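Local atomic coordinates of alcohol dehydrogenase superfamily protein (Novosphingobium aromaticivorans, PDB entry 3GAZ), a protein that is probably an NADP-dependent oxidoreductase of the medium-chain dehydrogenase/reductase superfamily, its exact substrate and reaction being unassigned. Residues L36-A41 against A106-V111; A72-A77 against L123-A128; L115-P120 against M284-D289. One frame throughout, in Å; residues are numbered along the deposited sequence.

Interaction 1. Residues L36-A41 against A106-V111; sequences LVQIEA and AQFAAV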
# COMPACT_ATOMS: atom_id res chain seq x y z
N LEU A 36 -9.57 17.27 1.90
CA LEU A 36 -10.21 16.42 2.89
C LEU A 36 -11.66 16.28 2.46
O LEU A 36 -12.38 17.27 2.34
CB LEU A 36 -10.14 17.05 4.28
CG LEU A 36 -10.75 16.20 5.41
CD1 LEU A 36 -9.95 14.90 5.56
CD2 LEU A 36 -10.74 16.97 6.72
N VAL A 37 -12.08 15.05 2.22
CA VAL A 37 -13.44 14.81 1.80
C VAL A 37 -14.32 14.30 2.92
O VAL A 37 -13.97 13.35 3.62
CB VAL A 37 -13.51 13.77 0.66
CG1 VAL A 37 -14.97 13.54 0.25
CG2 VAL A 37 -12.68 14.24 -0.53
N GLN A 38 -15.46 14.96 3.11
CA GLN A 38 -16.41 14.52 4.11
C GLN A 38 -17.25 13.56 3.29
O GLN A 38 -18.00 13.98 2.41
CB GLN A 38 -17.25 15.69 4.61
CG GLN A 38 -18.29 15.29 5.65
CD GLN A 38 -18.89 16.50 6.33
OE1 GLN A 38 -19.39 17.42 5.68
NE2 GLN A 38 -18.86 16.50 7.66
N ILE A 39 -17.09 12.27 3.56
CA ILE A 39 -17.79 11.23 2.82
C ILE A 39 -19.26 11.09 3.19
O ILE A 39 -19.60 10.86 4.35
CB ILE A 39 -17.09 9.87 3.00
CG1 ILE A 39 -15.63 9.98 2.53
CG2 ILE A 39 -17.83 8.78 2.23
CD1 ILE A 39 -14.78 8.73 2.79
N GLU A 40 -20.13 11.22 2.19
CA GLU A 40 -21.57 11.10 2.41
C GLU A 40 -22.09 9.74 1.96
O GLU A 40 -23.06 9.22 2.52
CB GLU A 40 -22.30 12.25 1.71
CG GLU A 40 -21.96 13.61 2.33
CD GLU A 40 -22.63 14.79 1.65
OE1 GLU A 40 -23.85 14.73 1.40
OE2 GLU A 40 -21.93 15.79 1.38
N ALA A 41 -21.44 9.15 0.96
CA ALA A 41 -21.83 7.84 0.44
C ALA A 41 -20.58 7.07 0.03
O ALA A 41 -19.66 7.62 -0.59
CB ALA A 41 -22.77 7.99 -0.75
N ALA A 106 -15.64 5.40 5.95
CA ALA A 106 -15.25 6.37 6.97
C ALA A 106 -15.93 7.70 6.73
O ALA A 106 -16.34 8.00 5.62
CB ALA A 106 -13.74 6.56 6.96
N GLN A 107 -16.05 8.50 7.78
CA GLN A 107 -16.68 9.80 7.64
C GLN A 107 -15.82 10.77 6.84
O GLN A 107 -16.34 11.67 6.20
CB GLN A 107 -16.99 10.40 9.02
CG GLN A 107 -18.04 9.63 9.80
CD GLN A 107 -18.36 10.29 11.13
OE1 GLN A 107 -17.46 10.63 11.89
NE2 GLN A 107 -19.65 10.47 11.41
N PHE A 108 -14.50 10.57 6.88
CA PHE A 108 -13.57 11.45 6.16
C PHE A 108 -12.44 10.68 5.47
O PHE A 108 -12.13 9.55 5.84
CB PHE A 108 -12.93 12.46 7.11
CG PHE A 108 -13.91 13.34 7.82
CD1 PHE A 108 -14.33 14.54 7.23
CD2 PHE A 108 -14.43 12.98 9.06
CE1 PHE A 108 -15.25 15.36 7.88
CE2 PHE A 108 -15.35 13.80 9.71
CZ PHE A 108 -15.76 14.99 9.13
N ALA A 109 -11.83 11.32 4.49
CA ALA A 109 -10.70 10.74 3.77
C ALA A 109 -9.89 11.85 3.11
O ALA A 109 -10.45 12.75 2.48
CB ALA A 109 -11.19 9.76 2.71
N ALA A 110 -8.57 11.80 3.30
CA ALA A 110 -7.66 12.77 2.71
C ALA A 110 -7.32 12.16 1.35
O ALA A 110 -6.70 11.09 1.30
CB ALA A 110 -6.41 12.92 3.57
N VAL A 111 -7.70 12.83 0.28
CA VAL A 111 -7.49 12.31 -1.07
C VAL A 111 -6.74 13.22 -2.03
O VAL A 111 -6.95 14.43 -2.04
CB VAL A 111 -8.85 11.98 -1.73
CG1 VAL A 111 -8.64 11.35 -3.10
CG2 VAL A 111 -9.65 11.06 -0.82
O HOH W 1 -18.96 11.92 6.81
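V37 and A109 face each other as a hydrogen-bonded antiparallel pair in the GroES-like domain. Here strand 34-39 lies beside strand 108-112. V37 N donates to A109 O at 2.8 Å and nearly straight (174°). A109 N returns a more bent bond to V37 O. Further on, I39 N donates to Q107 O from above the carbonyl plane.

The tight side holds V37, I39 and A109. The methyl CD1 of I39 lies 3.7 Å from A109 CB. The same methyl also comes within 3.3 Å of A106 O. Chi1 of -58° sets I39 CG1 beside the backbone N, 3.7 Å from A106 O. L71 and V335 also pack on I39.

The other face carries L36, Q38 and F108. L36 and F108 are buried, though L36 CD1 and F108 CB are only at 4.2 Å. Q38 is extended and runs alongside F108, pointing the same way. Its amide plane is 29° from the ring plane, and NE2 is 3.7 Å from F108 CZ. The solvent side is at Q38 and Q107, both partly exposed. Q107 CB points away from strand 34-39, and its OE1 accepts from I9 N. Beyond the last pair, where E40 and A41 form a classic bulge opposite A72, one water donates to both I39 O and Q107 O, the latter at 2.7 Å.

Interaction 2. Residues A72-A77 against L123-A128; sequences AGTVVA and LTMRQA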
# COMPACT_ATOMS: atom_id res chain seq x y z
N ALA A 72 -18.33 9.44 -2.52
CA ALA A 72 -19.05 10.60 -3.02
C ALA A 72 -19.25 11.43 -1.76
O ALA A 72 -19.71 10.92 -0.74
CB ALA A 72 -20.40 10.19 -3.61
N GLY A 73 -18.89 12.71 -1.82
CA GLY A 73 -19.06 13.54 -0.65
C GLY A 73 -18.83 15.01 -0.93
O GLY A 73 -19.06 15.49 -2.04
N THR A 74 -18.37 15.73 0.09
CA THR A 74 -18.11 17.16 -0.02
C THR A 74 -16.73 17.51 0.50
O THR A 74 -16.25 16.93 1.48
CB THR A 74 -19.17 17.96 0.78
OG1 THR A 74 -20.47 17.72 0.22
CG2 THR A 74 -18.87 19.45 0.73
N VAL A 75 -16.08 18.46 -0.15
CA VAL A 75 -14.76 18.92 0.27
C VAL A 75 -14.97 19.83 1.47
O VAL A 75 -15.75 20.78 1.40
CB VAL A 75 -14.07 19.70 -0.87
CG1 VAL A 75 -12.77 20.32 -0.38
CG2 VAL A 75 -13.80 18.78 -2.05
N VAL A 76 -14.29 19.54 2.58
CA VAL A 76 -14.43 20.36 3.78
C VAL A 76 -13.13 21.06 4.16
O VAL A 76 -13.12 21.93 5.03
CB VAL A 76 -14.93 19.53 4.98
CG1 VAL A 76 -16.37 19.12 4.74
CG2 VAL A 76 -14.05 18.31 5.17
N ALA A 77 -12.04 20.68 3.50
CA ALA A 77 -10.74 21.28 3.75
C ALA A 77 -9.84 20.99 2.56
O ALA A 77 -9.96 19.94 1.91
CB ALA A 77 -10.12 20.72 5.03
N LEU A 123 -27.09 13.46 -9.97
CA LEU A 123 -27.07 12.26 -9.14
C LEU A 123 -27.06 12.54 -7.64
O LEU A 123 -26.53 13.56 -7.19
CB LEU A 123 -25.83 11.41 -9.46
CG LEU A 123 -25.58 10.95 -10.90
CD1 LEU A 123 -24.32 10.09 -10.92
CD2 LEU A 123 -26.77 10.17 -11.43
N THR A 124 -27.66 11.63 -6.87
CA THR A 124 -27.66 11.75 -5.42
C THR A 124 -26.28 11.23 -5.00
O THR A 124 -25.56 10.67 -5.82
CB THR A 124 -28.73 10.84 -4.78
OG1 THR A 124 -28.40 9.47 -5.03
CG2 THR A 124 -30.12 11.16 -5.35
N MSE A 125 -25.91 11.42 -3.74
CA MSE A 125 -24.61 10.95 -3.29
C MSE A 125 -24.48 9.42 -3.44
O MSE A 125 -23.42 8.91 -3.80
CB MSE A 125 -24.38 11.36 -1.83
CG MSE A 125 -24.06 12.86 -1.65
SE MSE A 125 -22.40 13.33 -2.22
CE MSE A 125 -22.48 15.14 -2.07
N ARG A 126 -25.57 8.71 -3.18
CA ARG A 126 -25.57 7.25 -3.32
C ARG A 126 -25.29 6.85 -4.76
O ARG A 126 -24.43 6.01 -5.03
CB ARG A 126 -26.91 6.67 -2.86
CG ARG A 126 -26.99 6.35 -1.36
CD ARG A 126 -28.44 6.16 -0.90
NE ARG A 126 -29.21 5.27 -1.77
CZ ARG A 126 -29.03 3.95 -1.86
NH1 ARG A 126 -28.12 3.35 -1.12
NH2 ARG A 126 -29.78 3.24 -2.70
N GLN A 127 -26.01 7.46 -5.70
CA GLN A 127 -25.85 7.17 -7.12
C GLN A 127 -24.42 7.41 -7.62
O GLN A 127 -23.87 6.60 -8.36
CB GLN A 127 -26.80 8.02 -7.96
CG GLN A 127 -28.25 7.60 -7.94
CD GLN A 127 -29.11 8.54 -8.77
OE1 GLN A 127 -29.17 9.74 -8.50
NE2 GLN A 127 -29.78 8.00 -9.78
N ALA A 128 -23.85 8.54 -7.23
CA ALA A 128 -22.50 8.89 -7.66
C ALA A 128 -21.44 7.98 -7.04
O ALA A 128 -20.43 7.67 -7.68
CB ALA A 128 -22.21 10.34 -7.31
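Selenomethionine M125 lies against two peptide planes of strand 70-78. Its SE sits over the face of the A72-G73 peptide, 3.6 Å from G73 N. Its CE lies over the face of the next peptide, 3.4 Å from G73 O. Both atoms approach from the same side of the strand. The third flat group is the side-chain amide of Q127. It is used at its edge, where OE1 takes the N-H of T124 in plane, on a lone pair.

M125 reaches the strand by a bend. Chi2 of -72° turns SE back over G73, and the chain then runs on to CE. SE meets the backbone of G73 directly, 3.7 Å from its CA. CE also lies 4.0 Å from T74 OG1, with the two side chains crossing at about a right angle. The T74 hydroxyl is hydrogen-bonded to E40.

The helical side is the start of helix 125-129, closed by a capping box. T124 is the N-cap, and its OG1 accepts from Q127 N at 3.2 Å, almost straight (171°). Together with the T124 N bond above, this makes the box. It fixes the first turn, from which M125 and A128 both point at the sheet of the GroES-like domain.

A72 meets that turn with a single methyl. Its CB is 3.3 Å from M125 O and 4.1 Å from A128 CB. F92 of the neighbouring strand 90-94 touches both alanines.

Interaction 3. Residues L115-P120 against M284-D289; sequences LLASKP and MLREAD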
# COMPACT_ATOMS: atom_id res chain seq x y z
N LEU A 115 -7.45 12.40 -8.18
CA LEU A 115 -8.35 11.26 -8.21
C LEU A 115 -9.82 11.67 -8.18
O LEU A 115 -10.71 10.85 -8.43
CB LEU A 115 -8.07 10.35 -7.01
CG LEU A 115 -6.71 9.65 -6.93
CD1 LEU A 115 -6.59 8.90 -5.60
CD2 LEU A 115 -6.56 8.70 -8.10
N LEU A 116 -10.07 12.93 -7.87
CA LEU A 116 -11.43 13.44 -7.76
C LEU A 116 -11.96 14.23 -8.95
O LEU A 116 -11.21 14.78 -9.75
CB LEU A 116 -11.56 14.32 -6.51
CG LEU A 116 -11.38 13.61 -5.17
CD1 LEU A 116 -11.27 14.63 -4.06
CD2 LEU A 116 -12.56 12.67 -4.93
N ALA A 117 -13.29 14.28 -9.03
CA ALA A 117 -13.99 15.02 -10.07
C ALA A 117 -15.29 15.50 -9.43
O ALA A 117 -15.84 14.83 -8.55
CB ALA A 117 -14.30 14.11 -11.26
N SER A 118 -15.77 16.66 -9.86
CA SER A 118 -17.01 17.20 -9.31
C SER A 118 -18.11 16.17 -9.49
O SER A 118 -18.17 15.48 -10.51
CB SER A 118 -17.39 18.50 -10.03
OG SER A 118 -16.44 19.51 -9.78
N LYS A 119 -18.97 16.05 -8.48
CA LYS A 119 -20.07 15.10 -8.55
C LYS A 119 -21.10 15.57 -9.57
O LYS A 119 -21.43 16.75 -9.63
CB LYS A 119 -20.75 14.97 -7.19
CG LYS A 119 -21.91 13.97 -7.19
CD LYS A 119 -22.64 13.92 -5.85
CE LYS A 119 -23.49 15.16 -5.64
NZ LYS A 119 -24.54 15.29 -6.69
N PRO A 120 -21.60 14.64 -10.41
CA PRO A 120 -22.60 15.01 -11.41
C PRO A 120 -23.80 15.61 -10.68
O PRO A 120 -24.31 15.01 -9.73
CB PRO A 120 -22.94 13.67 -12.06
CG PRO A 120 -21.62 12.96 -12.01
CD PRO A 120 -21.13 13.26 -10.61
N MSE A 284 -11.20 10.64 -16.43
CA MSE A 284 -12.23 9.69 -16.84
C MSE A 284 -13.55 9.99 -16.12
O MSE A 284 -14.62 9.88 -16.71
CB MSE A 284 -11.79 8.24 -16.55
CG MSE A 284 -10.77 7.65 -17.55
SE MSE A 284 -10.38 5.88 -17.31
CE MSE A 284 -9.29 6.00 -15.84
N LEU A 285 -13.47 10.39 -14.85
CA LEU A 285 -14.69 10.70 -14.10
C LEU A 285 -15.37 11.96 -14.63
O LEU A 285 -16.56 12.17 -14.42
CB LEU A 285 -14.37 10.83 -12.60
CG LEU A 285 -13.90 9.51 -11.97
CD1 LEU A 285 -13.63 9.70 -10.48
CD2 LEU A 285 -14.96 8.43 -12.17
N ARG A 286 -14.59 12.80 -15.32
CA ARG A 286 -15.13 14.01 -15.92
C ARG A 286 -15.93 13.59 -17.15
O ARG A 286 -16.94 14.20 -17.50
CB ARG A 286 -13.99 14.94 -16.33
CG ARG A 286 -13.86 16.15 -15.43
CD ARG A 286 -12.41 16.49 -15.18
NE ARG A 286 -12.19 16.64 -13.75
CZ ARG A 286 -11.09 16.29 -13.11
NH1 ARG A 286 -10.06 15.75 -13.76
NH2 ARG A 286 -11.02 16.47 -11.80
N GLU A 287 -15.46 12.53 -17.80
CA GLU A 287 -16.14 11.98 -18.97
C GLU A 287 -17.49 11.44 -18.49
O GLU A 287 -18.51 11.64 -19.13
CB GLU A 287 -15.34 10.82 -19.56
CG GLU A 287 -14.02 11.21 -20.20
CD GLU A 287 -14.19 12.03 -21.46
OE1 GLU A 287 -15.28 11.95 -22.08
OE2 GLU A 287 -13.24 12.74 -21.83
N ALA A 288 -17.47 10.76 -17.35
CA ALA A 288 -18.68 10.19 -16.77
C ALA A 288 -19.70 11.29 -16.47
O ALA A 288 -20.88 11.15 -16.78
CB ALA A 288 -18.33 9.42 -15.50
N ASP A 289 -19.22 12.38 -15.87
CA ASP A 289 -20.07 13.52 -15.53
C ASP A 289 -20.71 14.11 -16.79
O ASP A 289 -21.89 14.46 -16.79
CB ASP A 289 -19.23 14.57 -14.79
CG ASP A 289 -20.01 15.83 -14.45
OD1 ASP A 289 -21.23 15.75 -14.18
OD2 ASP A 289 -19.39 16.92 -14.43
O HOH W 2 -13.86 18.03 -11.87
O HOH W 3 -17.09 16.23 -12.89
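D289 and P120 meet where the chain leaves strand 116-118 and passes helix 278-293. D289 CB comes first, 4.0 Å from P120 CG. D289 CG is anti to the backbone N (chi1 177°), which puts it beside the carbonyl carbon, 4.1 Å from P120 CA. At the tip the two oxygens part. OD1 packs on the proline, 3.2 Å from P120 CA. OD2 takes a hydrogen bond from a water, which also donates to S118 O at 2.7 Å.

One turn back, the methyl of A117 touches L285 CB at 3.5 Å. This is the tight apolar point of the contact, and F92 of strand 90-94 lies against both residues. L285 CD1 reaches on to L115 O. The axes of the short segments 116-118 and 284-289 are 7.8 Å apart at their closest and run at 23° to each other. The contact thus joins the GroES-like part of the fold to helix 278-293, which comes later in the chain than the last strand, 262-265, of the parallel, Rossmann-type sheet.

R286 flanks A117. Its NE donates to a second water, at the edge of the guanidinium. NH1 forms a salt bridge with E283. NH2 is 2.7 Å from L116 O, but the angle is poor for a hydrogen bond.

Both charged side chains therefore reach the backbone of S118 through water: one water donates to both S118 O and D289 OD2, the other accepts from both S118 N and R286 NE. The positive guanidinium probably still gains electrostatically from the nearby L116 O.

How the interactions relate
Interactions 1 and 2 have centres about 9 Å apart and share one sheet, in which strands 34-39 and 70-78 are neighbours. E40 OE2 lies 2.7 Å from T74 OG1 between them, a probable hydrogen bond. Interaction 3 is centred about 11 Å from interaction 2 and 16 Å from interaction 1. K119 packs on M125 and A128, and L116 on V37 and V111. Along the chain, the segments of interaction 2 alternate with those of both other contacts, while interaction 1 closes before interaction 3 opens. Interaction 1 pairs two strands of the GroES-like sheet, and interaction 2 sets the short helix 125-129 against strand 70-78. Interaction 3 ties that sheet to helix 278-293, later in the chain than the Rossmann-type strands.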